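Local coordinates for protein pantothenate kinase (Coxiella burnetii, PDB 3TQC) that catalyses the ATP-dependent phosphorylation of pantothenate to 4'-phosphopantothenate, the first step of coenzyme A biosynthesis, at residues S63-L66 with S67-T71; V221-S224 with D225-F229. One frame throughout, in Å; residues are numbered along the deposited sequence.

Interaction 1. Residues S63-L66 with S67-T71; sequences SRLL and SFYVT
The guanidinium of Arg-64 lies flat over one face of the Phe-68 ring, the two planes only 20° apart, while Leu-65 O lies near the plane at the edge of both the Phe-68 and the Tyr-69 ring. NH1 sits above the middle of the Phe-68 ring, and Arg-64 NH2 reaches the rim, 3.2 Å from Phe-68 CZ. Arg-64 CZ is over the face, 3.7 Å from the centroid but somewhat off the ring normal, so this is a cation-pi stack. The arginine gets there by first running anti to its own nitrogen (chi1 180°) and then bending at chi2 (70°), which carries the chain forward along the helix, toward the next turn. An arginine suits this place because its flat head can cover an aromatic face and still use N-H groups at its rim: NH1 gives a weak bond to a water that also meets Thr-71 OG1. Leu-65 CD1 packs against Tyr-69 CE2. Ser-67 OG is held by His-122, and Phe-83 of the second subunit meets the Phe-68 ring. Backbone bonds run from Ser-67 N to Ser-63 O (2.8 Å), Phe-68 N to Arg-64 O (3.2 Å) and Val-70 N to Leu-66 O (3.0 Å). The Arg-64/Phe-68 pair is an i to i+4 cation-pi stack on the long alpha helix 52-84, at the subunit interface.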
loop_
_atom_site.group_PDB
_atom_site.type_symbol
_atom_site.label_atom_id
_atom_site.label_comp_id
_atom_site.label_asym_id
_atom_site.label_seq_id
_atom_site.Cartn_x
_atom_site.Cartn_y
_atom_site.Cartn_z
ATOM N N SER B 63 5.180 8.230 19.467
ATOM C CA SER B 63 6.482 7.696 19.104
ATOM C C SER B 63 6.679 6.286 19.654
ATOM O O SER B 63 7.231 5.435 18.959
ATOM C CB SER B 63 7.623 8.619 19.529
ATOM O OG SER B 63 7.855 8.559 20.924
ATOM N N ARG B 64 6.214 6.029 20.873
ATOM C CA ARG B 64 6.293 4.683 21.434
ATOM C C ARG B 64 5.458 3.689 20.622
ATOM O O ARG B 64 5.900 2.573 20.387
ATOM C CB ARG B 64 5.859 4.664 22.901
ATOM C CG ARG B 64 5.900 3.274 23.581
ATOM C CD ARG B 64 7.313 2.795 23.783
ATOM N NE ARG B 64 7.411 1.399 24.208
ATOM C CZ ARG B 64 7.494 0.343 23.399
ATOM N NH1 ARG B 64 7.446 0.466 22.079
ATOM N NH2 ARG B 64 7.612 -0.860 23.924
ATOM N N LEU B 65 4.263 4.090 20.192
ATOM C CA LEU B 65 3.425 3.214 19.371
ATOM C C LEU B 65 4.195 2.864 18.114
ATOM O O LEU B 65 4.354 1.710 17.779
ATOM C CB LEU B 65 2.086 3.873 19.018
ATOM C CG LEU B 65 1.188 3.102 18.025
ATOM C CD1 LEU B 65 0.611 1.861 18.664
ATOM C CD2 LEU B 65 0.076 3.966 17.481
ATOM N N LEU B 66 4.722 3.878 17.447
ATOM C CA LEU B 66 5.507 3.665 16.243
ATOM C C LEU B 66 6.729 2.796 16.499
ATOM O O LEU B 66 7.099 1.992 15.656
ATOM C CB LEU B 66 5.941 5.002 15.658
ATOM C CG LEU B 66 4.785 5.851 15.169
ATOM C CD1 LEU B 66 5.281 7.197 14.677
ATOM C CD2 LEU B 66 4.091 5.054 14.065
ATOM N N SER B 67 7.361 2.958 17.655
ATOM C CA SER B 67 8.505 2.131 17.988
ATOM C C SER B 67 8.103 0.662 17.919
ATOM O O SER B 67 8.862 -0.140 17.423
ATOM C CB SER B 67 9.093 2.484 19.362
ATOM O OG SER B 67 10.303 1.785 19.607
ATOM N N PHE B 68 6.902 0.317 18.382
ATOM C CA PHE B 68 6.450 -1.086 18.307
ATOM C C PHE B 68 6.533 -1.597 16.877
ATOM O O PHE B 68 6.993 -2.718 16.635
ATOM C CB PHE B 68 5.017 -1.279 18.799
ATOM C CG PHE B 68 4.871 -1.299 20.288
ATOM C CD1 PHE B 68 5.256 -2.396 21.010
ATOM C CD2 PHE B 68 4.316 -0.216 20.957
ATOM C CE1 PHE B 68 5.121 -2.410 22.393
ATOM C CE2 PHE B 68 4.168 -0.227 22.313
ATOM C CZ PHE B 68 4.572 -1.322 23.038
ATOM N N TYR B 69 6.079 -0.778 15.937
ATOM C CA TYR B 69 6.060 -1.177 14.530
ATOM C C TYR B 69 7.460 -1.330 13.983
ATOM O O TYR B 69 7.743 -2.289 13.289
ATOM C CB TYR B 69 5.283 -0.178 13.659
ATOM C CG TYR B 69 3.793 -0.339 13.753
ATOM C CD1 TYR B 69 3.069 -0.904 12.717
ATOM C CD2 TYR B 69 3.099 0.076 14.888
ATOM C CE1 TYR B 69 1.684 -1.058 12.808
ATOM C CE2 TYR B 69 1.719 -0.069 14.984
ATOM C CZ TYR B 69 1.021 -0.651 13.946
ATOM O OH TYR B 69 -0.349 -0.806 14.043
ATOM N N VAL B 70 8.340 -0.387 14.291
ATOM C CA VAL B 70 9.696 -0.456 13.773
ATOM C C VAL B 70 10.429 -1.667 14.342
ATOM O O VAL B 70 11.062 -2.404 13.593
ATOM C CB VAL B 70 10.482 0.812 14.056
ATOM C CG1 VAL B 70 11.899 0.680 13.574
ATOM C CG2 VAL B 70 9.792 1.988 13.417
ATOM N N THR B 71 10.349 -1.878 15.655
ATOM C CA THR B 71 11.121 -2.969 16.261
ATOM C C THR B 71 10.523 -4.328 15.858
ATOM O O THR B 71 11.246 -5.293 15.714
ATOM C CB THR B 71 11.263 -2.849 17.804
ATOM O OG1 THR B 71 10.031 -3.190 18.422
ATOM C CG2 THR B 71 11.675 -1.445 18.233
HETATM O O HOH W 1 9.356 -1.615 20.881
#

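Interaction 2. Residues V221-S224 with D225-F229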
loop_
_atom_site.group_PDB
_atom_site.type_symbol
_atom_site.label_atom_id
_atom_site.label_comp_id
_atom_site.label_asym_id
_atom_site.label_seq_id
_atom_site.Cartn_x
_atom_site.Cartn_y
_atom_site.Cartn_z
ATOM N N VAL B 221 4.412 1.998 -9.773
ATOM C CA VAL B 221 4.657 1.903 -8.341
ATOM C C VAL B 221 4.302 3.259 -7.730
ATOM O O VAL B 221 4.450 4.302 -8.364
ATOM C CB VAL B 221 6.140 1.562 -8.012
ATOM C CG1 VAL B 221 7.092 2.466 -8.798
ATOM C CG2 VAL B 221 6.405 1.718 -6.536
ATOM N N PHE B 222 3.816 3.215 -6.502
ATOM C CA PHE B 222 3.442 4.400 -5.755
ATOM C C PHE B 222 4.443 4.629 -4.648
ATOM O O PHE B 222 5.129 3.700 -4.237
ATOM C CB PHE B 222 2.066 4.202 -5.132
ATOM C CG PHE B 222 1.058 3.634 -6.077
ATOM C CD1 PHE B 222 0.998 4.076 -7.386
ATOM C CD2 PHE B 222 0.159 2.673 -5.660
ATOM C CE1 PHE B 222 0.074 3.563 -8.254
ATOM C CE2 PHE B 222 -0.773 2.168 -6.537
ATOM C CZ PHE B 222 -0.807 2.616 -7.834
ATOM N N VAL B 223 4.517 5.869 -4.173
ATOM C CA VAL B 223 5.353 6.207 -3.021
ATOM C C VAL B 223 5.043 5.271 -1.859
ATOM O O VAL B 223 5.958 4.793 -1.187
ATOM C CB VAL B 223 5.142 7.679 -2.580
ATOM C CG1 VAL B 223 5.830 7.959 -1.267
ATOM C CG2 VAL B 223 5.621 8.638 -3.676
ATOM N N SER B 224 3.760 4.993 -1.643
ATOM C CA SER B 224 3.336 4.091 -0.577
ATOM C C SER B 224 3.924 2.673 -0.678
ATOM O O SER B 224 4.016 1.956 0.328
ATOM C CB SER B 224 1.810 4.014 -0.520
ATOM O OG SER B 224 1.300 3.324 -1.641
ATOM N N ASP B 225 4.361 2.273 -1.865
ATOM C CA ASP B 225 5.008 0.974 -1.989
ATOM C C ASP B 225 6.414 0.959 -1.388
ATOM O O ASP B 225 6.998 -0.114 -1.211
ATOM C CB ASP B 225 5.020 0.513 -3.440
ATOM C CG ASP B 225 3.611 0.325 -4.002
ATOM O OD1 ASP B 225 3.317 0.854 -5.083
ATOM O OD2 ASP B 225 2.791 -0.344 -3.356
ATOM N N PHE B 226 6.927 2.133 -1.018
ATOM C CA PHE B 226 8.237 2.239 -0.390
ATOM C C PHE B 226 8.200 2.644 1.060
ATOM O O PHE B 226 9.258 2.830 1.693
ATOM C CB PHE B 226 9.107 3.197 -1.170
ATOM C CG PHE B 226 9.430 2.705 -2.513
ATOM C CD1 PHE B 226 8.799 3.218 -3.620
ATOM C CD2 PHE B 226 10.332 1.672 -2.670
ATOM C CE1 PHE B 226 9.091 2.737 -4.877
ATOM C CE2 PHE B 226 10.621 1.179 -3.907
ATOM C CZ PHE B 226 10.002 1.717 -5.023
ATOM N N PHE B 227 7.015 2.750 1.627
ATOM C CA PHE B 227 6.938 2.981 3.055
ATOM C C PHE B 227 6.107 1.941 3.768
ATOM O O PHE B 227 5.359 1.182 3.157
ATOM C CB PHE B 227 6.548 4.444 3.396
ATOM C CG PHE B 227 5.171 4.875 2.972
ATOM C CD1 PHE B 227 4.033 4.196 3.388
ATOM C CD2 PHE B 227 5.010 6.031 2.233
ATOM C CE1 PHE B 227 2.738 4.654 3.041
ATOM C CE2 PHE B 227 3.731 6.487 1.863
ATOM C CZ PHE B 227 2.598 5.799 2.274
ATOM N N ASP B 228 6.270 1.913 5.082
ATOM C CA ASP B 228 5.719 0.866 5.918
ATOM C C ASP B 228 4.486 1.294 6.712
ATOM O O ASP B 228 3.654 0.475 7.090
ATOM C CB ASP B 228 6.826 0.431 6.872
ATOM C CG ASP B 228 8.023 -0.091 6.132
ATOM O OD1 ASP B 228 7.964 -1.281 5.765
ATOM O OD2 ASP B 228 8.991 0.673 5.894
ATOM N N PHE B 229 4.382 2.588 6.960
ATOM C CA PHE B 229 3.373 3.134 7.838
ATOM C C PHE B 229 3.166 4.571 7.425
ATOM O O PHE B 229 4.120 5.244 7.050
ATOM C CB PHE B 229 3.897 3.079 9.258
ATOM C CG PHE B 229 2.868 3.350 10.304
ATOM C CD1 PHE B 229 2.288 2.311 11.004
ATOM C CD2 PHE B 229 2.510 4.648 10.622
ATOM C CE1 PHE B 229 1.328 2.569 11.997
ATOM C CE2 PHE B 229 1.563 4.912 11.596
ATOM C CZ PHE B 229 0.973 3.880 12.281
HETATM O O HOH W 2 1.467 0.681 -1.489
#
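With chi1 at -62°, Asp-225 swings its carboxylate beside its own backbone nitrogen and back toward Phe-222; Phe-222 N bonds to Asp-225 OD1 at 2.8 Å, nearly straight (170°). OD1 is approached on its anti side, somewhat out of the carboxylate plane. In return Asp-225 N binds Phe-222 O at 2.9 Å, so backbone and side chain of the aspartate grip both polar atoms of one residue. Aspartate suits the place: its short chain reaches this amide while OD2 accepts a hydrogen bond from a water that also meets Ser-224 OG. That hydroxyl is hydrogen-bonded to Arg-300 of its own chain, whereas Arg-300 of the second subunit forms a salt bridge with Asp-225 OD1 and should help stabilise the negative charge. A chi1 of 65° folds the Phe-227 ring back over the turn, and Ser-224 CA sits 3.5 Å from its centroid in a CH-pi contact; the short serine side chain, whose CB lies beside the ring rim, probably helps the ring approach. Val-221 CG2 meets Phe-226 CE1 at 3.3 Å, the side chains crossing at about a right angle. Phe-226 N to Val-223 O (2.8 Å) closes the short 3-10 turn. This turn leads into strand 229-234 of the central sheet; Val-223 and Phe-226 pack on helix 157-168, and Phe-227 rests on Ile-94 of strand 93-99.

Both interactions are local, but one lies within a regular helix and the other in an irregular turn before a strand. Interaction 1 is the more buried and uses a cation-pi stack on one flank of helix 52-84, with leucines and a tyrosine on others; interaction 2 is partly buried and relies on a carboxylate gripping backbone, with phenylalanines packed against helix 157-168 and strand 93-99. They meet where Leu-66 CD2 packs on Phe-229 CE2 at 3.5 Å, and the Tyr-69 and Phe-229 rings pack edge-to-face, joining the helix to the central sheet. Each also touches the second subunit: 63-71 mainly through apolar and aromatic side chains, 221-229 through arginines of that subunit, one salt-bridged to a carboxylate and one hydrogen-bonded to a backbone carbonyl.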